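Local coordinates for TSC1 N-terminal domain (Chaetomium thermophilum, PDB 7A0M), which probably binds lysosomal phosphoinositides as part of TSC1, helping to bring the TSC complex to the lysosome, where the complex regulates mTORC1, at residues G187-L192 against T226-N231; D239-T244 against D307-D312; A275-W280 against H318-L323; F327-G332 against A407-L412; L333-F338 against L377-F382. All coordinates share one frame; numbering follows the deposited sequence.

Contact 1 (G187-L192 against T226-N231)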
# COMPACT_ATOMS: atom_id res chain seq x y z
N GLY B 187 -34.44 -7.79 19.26
CA GLY B 187 -34.79 -7.85 20.67
C GLY B 187 -33.59 -8.13 21.56
O GLY B 187 -33.51 -7.62 22.68
N PHE B 188 -32.65 -8.95 21.08
CA PHE B 188 -31.45 -9.22 21.85
C PHE B 188 -30.64 -7.95 22.09
O PHE B 188 -30.12 -7.73 23.19
CB PHE B 188 -30.58 -10.26 21.14
CG PHE B 188 -29.31 -10.59 21.87
CD1 PHE B 188 -29.31 -11.52 22.90
CD2 PHE B 188 -28.12 -9.96 21.54
CE1 PHE B 188 -28.14 -11.81 23.58
CE2 PHE B 188 -26.96 -10.25 22.22
CZ PHE B 188 -26.96 -11.18 23.24
N MSE B 189 -30.54 -7.10 21.08
CA MSE B 189 -29.69 -5.92 21.16
C MSE B 189 -30.40 -4.75 21.84
O MSE B 189 -29.76 -3.87 22.41
CB MSE B 189 -29.19 -5.53 19.77
CG MSE B 189 -28.25 -6.57 19.18
SE MSE B 189 -27.62 -6.18 17.38
CE MSE B 189 -29.27 -6.48 16.39
N ASN B 190 -31.73 -4.73 21.76
CA ASN B 190 -32.50 -3.78 22.56
C ASN B 190 -32.35 -4.07 24.05
O ASN B 190 -32.13 -3.16 24.85
CB ASN B 190 -33.98 -3.81 22.16
CG ASN B 190 -34.33 -2.76 21.13
OD1 ASN B 190 -34.95 -3.05 20.11
ND2 ASN B 190 -33.92 -1.52 21.39
N ALA B 191 -32.46 -5.34 24.43
CA ALA B 191 -32.31 -5.72 25.83
C ALA B 191 -30.88 -5.51 26.31
O ALA B 191 -30.66 -5.14 27.47
CB ALA B 191 -32.74 -7.17 26.03
N LEU B 192 -29.90 -5.75 25.44
CA LEU B 192 -28.50 -5.56 25.84
C LEU B 192 -28.16 -4.09 26.03
O LEU B 192 -27.28 -3.76 26.83
CB LEU B 192 -27.57 -6.19 24.80
CG LEU B 192 -26.08 -6.22 25.14
CD1 LEU B 192 -25.84 -7.10 26.36
CD2 LEU B 192 -25.26 -6.68 23.96
N THR B 226 -31.88 0.28 16.47
CA THR B 226 -31.85 0.09 17.91
C THR B 226 -30.79 1.02 18.48
O THR B 226 -29.82 1.35 17.78
CB THR B 226 -31.56 -1.37 18.29
OG1 THR B 226 -32.09 -1.65 19.59
CG2 THR B 226 -30.06 -1.65 18.34
N PRO B 227 -30.96 1.48 19.72
CA PRO B 227 -30.00 2.45 20.28
C PRO B 227 -28.63 1.87 20.61
O PRO B 227 -27.76 2.63 21.07
CB PRO B 227 -30.70 2.93 21.56
CG PRO B 227 -31.65 1.83 21.91
CD PRO B 227 -32.12 1.27 20.60
N LEU B 228 -28.39 0.58 20.40
CA LEU B 228 -27.12 -0.02 20.82
C LEU B 228 -25.94 0.54 20.03
O LEU B 228 -24.88 0.81 20.60
CB LEU B 228 -27.18 -1.54 20.68
CG LEU B 228 -25.91 -2.28 21.13
CD1 LEU B 228 -25.56 -1.90 22.55
CD2 LEU B 228 -26.09 -3.78 21.00
N PHE B 229 -26.11 0.72 18.71
CA PHE B 229 -25.00 1.18 17.88
C PHE B 229 -24.49 2.54 18.33
O PHE B 229 -23.28 2.76 18.45
CB PHE B 229 -25.43 1.22 16.41
CG PHE B 229 -24.30 1.48 15.46
CD1 PHE B 229 -23.36 0.49 15.19
CD2 PHE B 229 -24.17 2.71 14.83
CE1 PHE B 229 -22.31 0.73 14.31
CE2 PHE B 229 -23.13 2.95 13.96
CZ PHE B 229 -22.20 1.96 13.70
N GLY B 230 -25.41 3.49 18.56
CA GLY B 230 -25.00 4.81 19.01
C GLY B 230 -24.27 4.79 20.34
O GLY B 230 -23.38 5.62 20.58
N ASN B 231 -24.63 3.86 21.23
CA ASN B 231 -23.98 3.79 22.53
C ASN B 231 -22.61 3.12 22.44
O ASN B 231 -21.74 3.38 23.28
CB ASN B 231 -24.87 3.05 23.53
CG ASN B 231 -26.00 3.92 24.04
OD1 ASN B 231 -25.82 5.12 24.27
ND2 ASN B 231 -27.17 3.33 24.23
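Leu228 reaches across to Met189 with its CD2 branch, and that methyl is the apolar centre of this contact. Leu228 CD2 sits 3.8 Å from Met189 CB and 4.0 Å from Met189 CG, the two side chains crossing at about a right angle. In Leu228 CG is anti to the backbone N (chi1 -179°), and chi2 (55°) then turns CD2, not CD1, to the methionine. Met189, present as selenomethionine, touches with the base of its chain; beyond CG the chain leads away and bends at chi3. Leu192 adds a second methyl, its CD2 lying 4.2 Å from Leu228 CD2. At the polar end, Asn190 and Thr226 slide past each other in opposite directions. Thr226 OG1 comes close to the Asn190 amide, but at angles too poor for a hydrogen bond; the partner of Asn190 OD1 is Lys186 NZ. The amide nitrogen, Asn190 ND2, also rests 3.4 Å from Pro227 CD. The contact joins helix 185-196 to the start of helix 228-238. Helix 199-214 packs against Leu192 through Ala205, Leu208 and Leu209, while helix 142-153 meets Ala191 through Asn146 and Leu149.

Contact 2 (D239-T244 against D307-D312)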
# COMPACT_ATOMS: atom_id res chain seq x y z
N ASP B 239 -15.69 7.00 27.18
CA ASP B 239 -15.09 6.15 28.20
C ASP B 239 -13.57 6.32 28.20
O ASP B 239 -12.94 6.56 27.17
CB ASP B 239 -15.46 4.69 27.97
CG ASP B 239 -16.90 4.39 28.37
OD1 ASP B 239 -17.45 5.14 29.20
OD2 ASP B 239 -17.47 3.40 27.86
N GLU B 240 -12.98 6.18 29.39
CA GLU B 240 -11.57 6.45 29.58
C GLU B 240 -10.77 5.21 29.97
O GLU B 240 -9.55 5.32 30.16
CB GLU B 240 -11.39 7.53 30.65
CG GLU B 240 -12.11 8.83 30.31
CD GLU B 240 -12.00 9.88 31.41
OE1 GLU B 240 -11.43 9.57 32.47
OE2 GLU B 240 -12.50 11.00 31.20
N SER B 241 -11.41 4.05 30.08
CA SER B 241 -10.71 2.80 30.33
C SER B 241 -10.23 2.22 29.00
O SER B 241 -11.03 2.04 28.07
CB SER B 241 -11.61 1.80 31.05
OG SER B 241 -11.00 0.52 31.12
N THR B 242 -8.93 1.94 28.92
CA THR B 242 -8.38 1.33 27.71
C THR B 242 -9.05 -0.01 27.41
O THR B 242 -9.28 -0.35 26.25
CB THR B 242 -6.87 1.15 27.85
OG1 THR B 242 -6.28 2.37 28.29
CG2 THR B 242 -6.25 0.75 26.51
N PHE B 243 -9.38 -0.77 28.46
CA PHE B 243 -10.02 -2.07 28.27
C PHE B 243 -11.43 -1.92 27.71
O PHE B 243 -11.82 -2.65 26.80
CB PHE B 243 -10.03 -2.83 29.59
CG PHE B 243 -10.53 -4.24 29.48
CD1 PHE B 243 -9.70 -5.26 29.04
CD2 PHE B 243 -11.84 -4.56 29.83
CE1 PHE B 243 -10.16 -6.56 28.93
CE2 PHE B 243 -12.30 -5.86 29.73
CZ PHE B 243 -11.46 -6.86 29.28
N THR B 244 -12.21 -0.98 28.26
CA THR B 244 -13.59 -0.81 27.81
C THR B 244 -13.64 -0.35 26.36
O THR B 244 -14.39 -0.90 25.55
CB THR B 244 -14.31 0.20 28.71
OG1 THR B 244 -14.17 -0.20 30.08
CG2 THR B 244 -15.78 0.27 28.36
N ASP B 307 -22.78 7.40 31.64
CA ASP B 307 -22.02 6.96 32.81
C ASP B 307 -20.69 6.42 32.31
O ASP B 307 -20.60 5.29 31.84
CB ASP B 307 -22.80 5.91 33.59
CG ASP B 307 -22.25 5.68 34.98
OD1 ASP B 307 -21.44 6.51 35.44
OD2 ASP B 307 -22.64 4.67 35.62
N LYS B 308 -19.65 7.25 32.40
CA LYS B 308 -18.35 6.88 31.87
C LYS B 308 -17.69 5.81 32.72
O LYS B 308 -17.82 5.80 33.95
CB LYS B 308 -17.43 8.10 31.80
CG LYS B 308 -17.91 9.20 30.86
CD LYS B 308 -16.80 10.23 30.64
CE LYS B 308 -16.16 10.64 31.96
NZ LYS B 308 -15.03 11.60 31.75
N VAL B 309 -16.96 4.91 32.07
CA VAL B 309 -16.04 4.01 32.75
C VAL B 309 -14.69 4.72 32.80
O VAL B 309 -14.11 5.06 31.76
CB VAL B 309 -15.93 2.66 32.04
CG1 VAL B 309 -14.94 1.76 32.76
CG2 VAL B 309 -17.29 2.00 31.95
N LEU B 310 -14.19 4.95 34.01
CA LEU B 310 -12.95 5.69 34.18
C LEU B 310 -11.75 4.79 33.91
O LEU B 310 -11.87 3.57 33.77
CB LEU B 310 -12.88 6.29 35.58
CG LEU B 310 -14.12 7.09 36.01
CD1 LEU B 310 -13.96 7.61 37.44
CD2 LEU B 310 -14.40 8.23 35.04
N LEU B 311 -10.57 5.41 33.85
CA LEU B 311 -9.35 4.65 33.63
C LEU B 311 -9.09 3.75 34.83
O LEU B 311 -9.12 4.21 35.98
CB LEU B 311 -8.17 5.59 33.41
CG LEU B 311 -6.82 4.95 33.07
CD1 LEU B 311 -6.74 4.59 31.60
CD2 LEU B 311 -5.68 5.87 33.47
N ASP B 312 -8.84 2.47 34.57
CA ASP B 312 -8.50 1.51 35.61
C ASP B 312 -6.99 1.41 35.71
O ASP B 312 -6.34 0.76 34.88
CB ASP B 312 -9.12 0.15 35.31
CG ASP B 312 -8.96 -0.84 36.45
OD1 ASP B 312 -8.47 -0.43 37.53
OD2 ASP B 312 -9.32 -2.02 36.28
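Glu240 and Val309 join the two chain segments by a backbone hydrogen bond, Glu240 N to Val309 O at 2.9 Å, with the donor nearly along the C=O axis (172°). Ser241 N adds a weak second bond to the same oxygen, so Val309 O holds two consecutive amides just before helix 242-255. The segments run in the same direction here, but neither is a strand. The N-H of Val309 donates in return to a side chain, Val309 N to Asp239 OD1 at 2.9 Å, meeting the carboxylate from well above its plane (56°). That carboxylate has further partners, with Arg202 in a salt bridge to OD1 and Ser235 OG bonded to OD2.

The charged pair is Glu240 and Lys308, whose NZ lies 2.7 Å from Glu240 OE2 and again comes from above the carboxylate plane. Glu240 is extended beyond CG, whereas Lys308 bends at chi3 (-47°), which swings CE round.

Van der Waals contact centres on Val309 CG1, which makes an apolar approach of 3.7 Å to Ser241 CB. Val309 CG1 also lies 3.4 Å from Thr244 OG1, a hydroxyl hydrogen-bonded to Asn203 OD1 on helix 199-214. Leu311 CD1 lies 3.2 Å from Glu240 O. Ser241 is the N-cap of helix 242-255; its OG accepts weakly from Phe243 N and Thr244 N and is also bonded to Asp316. The segment 307-312 thus lies along the turn between helices 228-238 and 242-255, with helix 199-214 alongside, its Arg199 and Arg202 touching Val309.

Contact 3 (A275-W280 against H318-L323)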
# COMPACT_ATOMS: atom_id res chain seq x y z
N ALA B 275 -9.28 9.26 15.43
CA ALA B 275 -8.33 10.29 15.85
C ALA B 275 -8.15 10.30 17.36
O ALA B 275 -7.04 10.51 17.86
CB ALA B 275 -8.79 11.66 15.35
N ARG B 276 -9.24 10.08 18.11
CA ARG B 276 -9.13 10.04 19.56
C ARG B 276 -8.27 8.87 20.02
O ARG B 276 -7.39 9.02 20.86
CB ARG B 276 -10.52 9.95 20.20
CG ARG B 276 -10.47 10.01 21.72
CD ARG B 276 -11.66 9.32 22.37
NE ARG B 276 -11.65 9.50 23.82
CZ ARG B 276 -12.29 8.71 24.67
NH1 ARG B 276 -12.98 7.67 24.23
NH2 ARG B 276 -12.22 8.95 25.97
N LEU B 277 -8.53 7.68 19.47
CA LEU B 277 -7.77 6.50 19.86
C LEU B 277 -6.33 6.58 19.37
O LEU B 277 -5.43 5.98 19.98
CB LEU B 277 -8.44 5.24 19.33
CG LEU B 277 -9.93 5.09 19.68
CD1 LEU B 277 -10.45 3.71 19.29
CD2 LEU B 277 -10.17 5.37 21.16
N LEU B 278 -6.08 7.31 18.28
CA LEU B 278 -4.72 7.49 17.79
C LEU B 278 -3.86 8.24 18.80
O LEU B 278 -2.64 8.02 18.85
CB LEU B 278 -4.74 8.22 16.45
CG LEU B 278 -3.45 8.23 15.63
CD1 LEU B 278 -3.05 6.81 15.25
CD2 LEU B 278 -3.60 9.10 14.40
N PHE B 279 -4.46 9.11 19.61
CA PHE B 279 -3.75 9.87 20.64
C PHE B 279 -4.14 9.39 22.04
O PHE B 279 -4.28 10.19 22.96
CB PHE B 279 -4.03 11.36 20.51
CG PHE B 279 -3.28 12.03 19.39
CD1 PHE B 279 -3.54 11.69 18.07
CD2 PHE B 279 -2.32 12.98 19.66
CE1 PHE B 279 -2.84 12.30 17.05
CE2 PHE B 279 -1.63 13.60 18.64
CZ PHE B 279 -1.89 13.26 17.33
N TRP B 280 -4.31 8.08 22.20
CA TRP B 280 -4.75 7.54 23.48
C TRP B 280 -3.74 7.81 24.59
O TRP B 280 -4.12 7.90 25.77
CB TRP B 280 -5.02 6.04 23.36
CG TRP B 280 -5.70 5.47 24.55
CD1 TRP B 280 -5.16 4.65 25.49
CD2 TRP B 280 -7.07 5.67 24.93
NE1 TRP B 280 -6.10 4.32 26.44
CE2 TRP B 280 -7.28 4.94 26.12
CE3 TRP B 280 -8.13 6.40 24.39
CZ2 TRP B 280 -8.51 4.91 26.77
CZ3 TRP B 280 -9.35 6.37 25.04
CH2 TRP B 280 -9.53 5.63 26.22
N HIS B 318 -1.61 2.14 27.70
CA HIS B 318 -1.49 3.46 27.09
C HIS B 318 -1.85 3.47 25.61
O HIS B 318 -1.80 4.53 24.98
CB HIS B 318 -0.08 4.00 27.29
CG HIS B 318 0.31 4.15 28.73
ND1 HIS B 318 -0.47 4.84 29.64
CD2 HIS B 318 1.37 3.69 29.43
CE1 HIS B 318 0.10 4.81 30.82
NE2 HIS B 318 1.22 4.11 30.72
N SER B 319 -2.20 2.32 25.03
CA SER B 319 -2.58 2.26 23.63
C SER B 319 -3.71 1.26 23.44
O SER B 319 -3.82 0.27 24.18
CB SER B 319 -1.39 1.88 22.73
OG SER B 319 -0.94 0.57 23.01
N VAL B 320 -4.55 1.52 22.45
CA VAL B 320 -5.70 0.66 22.14
C VAL B 320 -5.22 -0.46 21.22
O VAL B 320 -4.79 -0.17 20.09
CB VAL B 320 -6.83 1.46 21.49
CG1 VAL B 320 -8.05 0.57 21.26
CG2 VAL B 320 -7.20 2.66 22.35
N PRO B 321 -5.26 -1.72 21.66
CA PRO B 321 -4.69 -2.80 20.83
C PRO B 321 -5.36 -2.98 19.48
O PRO B 321 -4.68 -3.29 18.50
CB PRO B 321 -4.87 -4.04 21.72
CG PRO B 321 -4.95 -3.51 23.11
CD PRO B 321 -5.66 -2.19 22.99
N TYR B 322 -6.68 -2.80 19.40
CA TYR B 322 -7.42 -3.07 18.18
C TYR B 322 -7.47 -1.88 17.22
O TYR B 322 -8.19 -1.94 16.22
CB TYR B 322 -8.85 -3.52 18.52
CG TYR B 322 -9.34 -4.67 17.66
CD1 TYR B 322 -8.76 -5.93 17.76
CD2 TYR B 322 -10.39 -4.50 16.77
CE1 TYR B 322 -9.21 -6.98 16.99
CE2 TYR B 322 -10.84 -5.55 15.99
CZ TYR B 322 -10.25 -6.79 16.10
OH TYR B 322 -10.70 -7.83 15.33
N LEU B 323 -6.73 -0.82 17.51
CA LEU B 323 -6.70 0.33 16.61
C LEU B 323 -6.23 -0.01 15.20
O LEU B 323 -6.83 0.51 14.24
CB LEU B 323 -5.83 1.44 17.22
CG LEU B 323 -5.73 2.74 16.41
CD1 LEU B 323 -7.11 3.36 16.21
CD2 LEU B 323 -4.80 3.73 17.09
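Val320 sets one methyl over the indole of Trp280, at the place where the type I beta turn Val320-Leu323 leads into helix 323-333 and packs on the C-terminal end of helix 267-278. Val320 CG2 stands 4.0 Å from the centroid of the five-membered ring, 19° off its normal, a CH-pi contact displaced toward the rim. Trp280 has CG anti to its backbone N (chi1 -170°), which carries CG toward Val320. The indole edge meets the loop backbone: Trp280 CD1 is 3.4 Å from His318 O, which lies near the ring plane. The indole is fixed further by NE1, hydrogen-bonded to Thr242 OG1, and its CZ3 lies over the centre of the Arg276 guanidinium. An alanine in place of Trp280 would probably leave Val320 CG2 without the ring face it rests on and Thr242 OG1 without its N-H partner, opening a gap between loop and helix. Leu277 backs the same valine, with CB 4.2 Å from Val320 CG2, and also meets the third main residue, Leu323, whose CD1 is 3.9 Å from Leu277 CB. The other branch of that leucine turns to the helix end: Leu323 CD2 lies 3.7 Å from Leu277 O and 3.8 Å from Leu278 CA.

Contact 4 (F327-G332 against A407-L412)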
# COMPACT_ATOMS: atom_id res chain seq x y z
N PHE B 327 -8.30 0.94 11.60
CA PHE B 327 -7.81 1.61 10.39
C PHE B 327 -8.11 0.77 9.15
O PHE B 327 -8.54 1.31 8.12
CB PHE B 327 -6.31 1.87 10.52
CG PHE B 327 -5.72 2.64 9.36
CD1 PHE B 327 -5.37 2.00 8.18
CD2 PHE B 327 -5.49 4.00 9.47
CE1 PHE B 327 -4.83 2.71 7.12
CE2 PHE B 327 -4.94 4.71 8.41
CZ PHE B 327 -4.61 4.07 7.24
N THR B 328 -7.89 -0.54 9.24
CA THR B 328 -8.09 -1.41 8.08
C THR B 328 -9.55 -1.40 7.63
O THR B 328 -9.83 -1.32 6.43
CB THR B 328 -7.64 -2.83 8.42
OG1 THR B 328 -6.21 -2.86 8.56
CG2 THR B 328 -8.05 -3.80 7.32
N ILE B 329 -10.49 -1.47 8.57
CA ILE B 329 -11.89 -1.56 8.19
C ILE B 329 -12.39 -0.21 7.68
O ILE B 329 -13.23 -0.16 6.77
CB ILE B 329 -12.74 -2.09 9.36
CG1 ILE B 329 -14.11 -2.54 8.86
CG2 ILE B 329 -12.89 -1.05 10.47
CD1 ILE B 329 -14.05 -3.67 7.85
N LEU B 330 -11.90 0.90 8.24
CA LEU B 330 -12.27 2.21 7.72
C LEU B 330 -11.69 2.44 6.34
O LEU B 330 -12.38 2.92 5.43
CB LEU B 330 -11.81 3.31 8.69
CG LEU B 330 -12.49 3.40 10.06
CD1 LEU B 330 -11.84 4.50 10.88
CD2 LEU B 330 -13.98 3.65 9.91
N TYR B 331 -10.41 2.11 6.16
CA TYR B 331 -9.77 2.26 4.86
C TYR B 331 -10.34 1.29 3.84
O TYR B 331 -10.39 1.60 2.64
CB TYR B 331 -8.26 2.07 5.00
CG TYR B 331 -7.49 2.14 3.70
CD1 TYR B 331 -7.23 3.36 3.09
CD2 TYR B 331 -7.02 0.98 3.09
CE1 TYR B 331 -6.52 3.42 1.90
CE2 TYR B 331 -6.31 1.04 1.91
CZ TYR B 331 -6.06 2.26 1.32
OH TYR B 331 -5.36 2.31 0.14
N GLY B 332 -10.78 0.11 4.28
CA GLY B 332 -11.35 -0.86 3.35
C GLY B 332 -12.72 -0.46 2.84
O GLY B 332 -13.07 -0.78 1.70
N ALA B 407 -12.81 -10.23 3.87
CA ALA B 407 -11.72 -10.78 3.07
C ALA B 407 -11.12 -9.73 2.14
O ALA B 407 -9.90 -9.64 2.00
CB ALA B 407 -12.21 -11.99 2.27
N ASP B 408 -11.97 -8.93 1.49
CA ASP B 408 -11.47 -7.87 0.62
C ASP B 408 -10.69 -6.83 1.41
O ASP B 408 -9.68 -6.30 0.93
CB ASP B 408 -12.62 -7.22 -0.14
CG ASP B 408 -13.21 -8.13 -1.20
OD1 ASP B 408 -12.46 -8.99 -1.72
OD2 ASP B 408 -14.41 -7.99 -1.52
N CYS B 409 -11.13 -6.52 2.63
CA CYS B 409 -10.39 -5.58 3.47
C CYS B 409 -9.04 -6.14 3.88
O CYS B 409 -8.07 -5.39 4.00
CB CYS B 409 -11.21 -5.21 4.71
SG CYS B 409 -12.67 -4.19 4.37
N MSE B 410 -8.96 -7.45 4.10
CA MSE B 410 -7.71 -8.09 4.49
C MSE B 410 -6.74 -8.17 3.32
O MSE B 410 -5.52 -8.16 3.51
CB MSE B 410 -7.97 -9.48 5.07
CG MSE B 410 -8.74 -9.47 6.37
SE MSE B 410 -7.80 -8.48 7.77
CE MSE B 410 -9.34 -7.90 8.82
N ALA B 411 -7.28 -8.26 2.10
CA ALA B 411 -6.44 -8.32 0.91
C ALA B 411 -5.63 -7.04 0.71
O ALA B 411 -4.68 -7.05 -0.08
CB ALA B 411 -7.29 -8.59 -0.32
N LEU B 412 -5.98 -5.96 1.39
CA LEU B 412 -5.25 -4.70 1.32
C LEU B 412 -4.11 -4.62 2.33
O LEU B 412 -3.28 -3.72 2.22
CB LEU B 412 -6.21 -3.53 1.54
CG LEU B 412 -7.36 -3.42 0.54
CD1 LEU B 412 -8.43 -2.49 1.06
CD2 LEU B 412 -6.85 -2.95 -0.82
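Gly332 and Cys409 bring two helix backbones close together, their CA atoms only 4.8 Å apart. This is helix-helix packing at a glycine, between the C-terminal part of helix 323-333 and helix 402-410. Gly332 has no CB; one placed there would point toward Cys409 and collide with its sulfur, and without it Cys409 SG rests 3.7 Å from Gly332 CA. The sulfur lies beside its own backbone N (chi1 -70°), and Ile329 reaches it from the same helix as the glycine, Ile329 CD1 to Cys409 SG 3.8 Å.

One turn before the glycine, Thr328 has its methyl anti to the backbone N and presents CG2 to Cys409 O at 3.7 Å. The hydroxyl is used otherwise, in a hydrogen bond between Thr328 OG1 and His376 NE2. Leu412 adds the other apolar group. The second subunit also packs here, its Leu378 on Tyr331 and its Arg373 on Leu412. Tyr331 OH is hydrogen-bonded to Leu377 O, which ties this helix to the loop after helix 357-373. Leu412 CD1 fills the corner between the last two residues of 327-332, 4.1 Å from Gly332 CA and 4.2 Å from Tyr331 CE2, approaching that ring at a slant.

Contact 5 (L333-F338 against L377-F382)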
# COMPACT_ATOMS: atom_id res chain seq x y z
N LEU B 333 -13.51 0.23 3.66
CA LEU B 333 -14.88 0.57 3.30
C LEU B 333 -14.99 1.93 2.62
O LEU B 333 -15.67 2.06 1.60
CB LEU B 333 -15.77 0.53 4.55
CG LEU B 333 -15.92 -0.86 5.19
CD1 LEU B 333 -16.88 -0.82 6.37
CD2 LEU B 333 -16.37 -1.87 4.16
N TYR B 334 -14.34 2.95 3.18
CA TYR B 334 -14.41 4.31 2.64
C TYR B 334 -13.01 4.91 2.62
O TYR B 334 -12.69 5.83 3.39
CB TYR B 334 -15.37 5.18 3.45
CG TYR B 334 -16.82 4.74 3.33
CD1 TYR B 334 -17.35 3.80 4.20
CD2 TYR B 334 -17.64 5.27 2.35
CE1 TYR B 334 -18.67 3.39 4.10
CE2 TYR B 334 -18.96 4.87 2.23
CZ TYR B 334 -19.47 3.93 3.11
OH TYR B 334 -20.78 3.53 3.00
N PRO B 335 -12.14 4.41 1.74
CA PRO B 335 -10.75 4.92 1.72
C PRO B 335 -10.64 6.38 1.32
O PRO B 335 -9.89 7.14 1.96
CB PRO B 335 -10.07 4.01 0.69
CG PRO B 335 -11.18 3.55 -0.20
CD PRO B 335 -12.36 3.39 0.71
N ILE B 336 -11.36 6.81 0.28
CA ILE B 336 -11.22 8.18 -0.21
C ILE B 336 -11.68 9.18 0.84
O ILE B 336 -11.05 10.22 1.05
CB ILE B 336 -11.99 8.35 -1.54
CG1 ILE B 336 -11.49 7.33 -2.57
CG2 ILE B 336 -11.82 9.77 -2.07
CD1 ILE B 336 -12.25 7.36 -3.87
N ASN B 337 -12.79 8.88 1.52
CA ASN B 337 -13.24 9.75 2.60
C ASN B 337 -12.32 9.67 3.81
O ASN B 337 -12.13 10.66 4.52
CB ASN B 337 -14.68 9.39 3.01
CG ASN B 337 -15.70 9.91 2.01
OD1 ASN B 337 -16.26 10.99 2.19
ND2 ASN B 337 -15.95 9.14 0.97
N PHE B 338 -11.73 8.49 4.07
CA PHE B 338 -10.86 8.34 5.24
C PHE B 338 -9.57 9.14 5.07
O PHE B 338 -9.17 9.88 5.97
CB PHE B 338 -10.55 6.86 5.47
CG PHE B 338 -9.87 6.58 6.78
CD1 PHE B 338 -10.03 7.44 7.86
CD2 PHE B 338 -9.07 5.47 6.93
CE1 PHE B 338 -9.40 7.19 9.06
CE2 PHE B 338 -8.44 5.21 8.14
CZ PHE B 338 -8.60 6.07 9.20
N LEU B 377 -2.16 -1.55 0.87
CA LEU B 377 -2.02 -1.33 -0.56
C LEU B 377 -2.95 -0.20 -1.02
O LEU B 377 -3.88 0.20 -0.31
CB LEU B 377 -2.35 -2.60 -1.33
CG LEU B 377 -1.50 -3.84 -1.02
CD1 LEU B 377 -2.20 -5.09 -1.53
CD2 LEU B 377 -0.12 -3.71 -1.63
N LEU B 378 -2.68 0.32 -2.21
CA LEU B 378 -3.58 1.28 -2.84
C LEU B 378 -4.95 0.65 -3.04
O LEU B 378 -5.07 -0.47 -3.55
CB LEU B 378 -3.01 1.75 -4.17
CG LEU B 378 -3.85 2.77 -4.94
CD1 LEU B 378 -3.91 4.10 -4.18
CD2 LEU B 378 -3.30 2.98 -6.34
N HIS B 379 -5.99 1.38 -2.64
CA HIS B 379 -7.35 0.86 -2.68
C HIS B 379 -7.92 0.99 -4.09
O HIS B 379 -7.68 2.00 -4.77
CB HIS B 379 -8.24 1.62 -1.69
CG HIS B 379 -9.51 0.91 -1.34
ND1 HIS B 379 -10.57 0.80 -2.22
CD2 HIS B 379 -9.89 0.28 -0.20
CE1 HIS B 379 -11.55 0.13 -1.64
NE2 HIS B 379 -11.17 -0.19 -0.42
N PRO B 380 -8.66 -0.01 -4.56
CA PRO B 380 -9.26 0.09 -5.91
C PRO B 380 -10.23 1.25 -6.06
O PRO B 380 -10.47 1.68 -7.20
CB PRO B 380 -9.98 -1.26 -6.08
CG PRO B 380 -9.35 -2.17 -5.10
CD PRO B 380 -8.90 -1.33 -3.95
N ASN B 381 -10.79 1.77 -4.96
CA ASN B 381 -11.70 2.90 -5.06
C ASN B 381 -11.03 4.12 -5.68
O ASN B 381 -11.70 4.94 -6.32
CB ASN B 381 -12.25 3.26 -3.67
CG ASN B 381 -13.38 2.35 -3.24
OD1 ASN B 381 -13.52 1.23 -3.75
ND2 ASN B 381 -14.20 2.82 -2.31
N PHE B 382 -9.71 4.24 -5.51
CA PHE B 382 -9.00 5.37 -6.08
C PHE B 382 -8.97 5.32 -7.61
O PHE B 382 -8.64 6.33 -8.24
CB PHE B 382 -7.58 5.45 -5.51
CG PHE B 382 -7.53 5.86 -4.06
CD1 PHE B 382 -7.74 7.18 -3.69
CD2 PHE B 382 -7.28 4.93 -3.07
CE1 PHE B 382 -7.70 7.56 -2.37
CE2 PHE B 382 -7.23 5.31 -1.74
CZ PHE B 382 -7.45 6.63 -1.39
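Pro335 lays its ring tip on the flat face of His379, the two side chains crossing at about a right angle. Pro335 CG lies 3.4 Å from the His379 imidazole centroid and 12° off the ring normal, a CH-pi contact over the middle of the ring. The imidazole is held at both nitrogens: Asn381 N donates to His379 ND1 at 2.9 Å (167°), and His379 NE2 is bonded to Gly332 O. An alanine in place of His379 would probably leave Asn381 N and Gly332 O without these partners and Pro335 CG without the face beneath it. Ile336 slides past Phe382 in the opposite direction, Ile336 CG1 standing 4.2 Å from the Phe382 ring centroid. Pro335 CB meets the same ring obliquely, 4.0 Å from Phe382 CE2. Asn381 ND2 lies 3.6 Å from Pro335 CD and is hydrogen-bonded to Glu390 OE1. The first turn of helix 335-343 thus packs on the loop after helix 357-373, where a 3-10 segment (380-382) begins, and Phe382 also meets Phe382 of the second subunit. With ND1 accepting from an amide and NE2 facing a carbonyl oxygen, the imidazole is probably neutral, with its proton on NE2.

Overall arrangement
From the N terminus, contact 1 comes first, joining helix 185-196 to helix 228-238 and closing a loop that holds helix 199-214. Contact 2 follows in series, about 20 Å away between centres, and fastens the long loop after helix 267-278 to the turn before helix 242-255. Contact 3 crosses it along the chain: its first segment lies between those of contact 2, its second after both, and the two sites touch. Contact 4 begins on helix 323-333 soon after contact 3 ends and reaches helix 402-410. Within that span falls contact 5, linking helix 335-343 to the loop 377-382. Contacts 4 and 5 touch, and both border the second subunit.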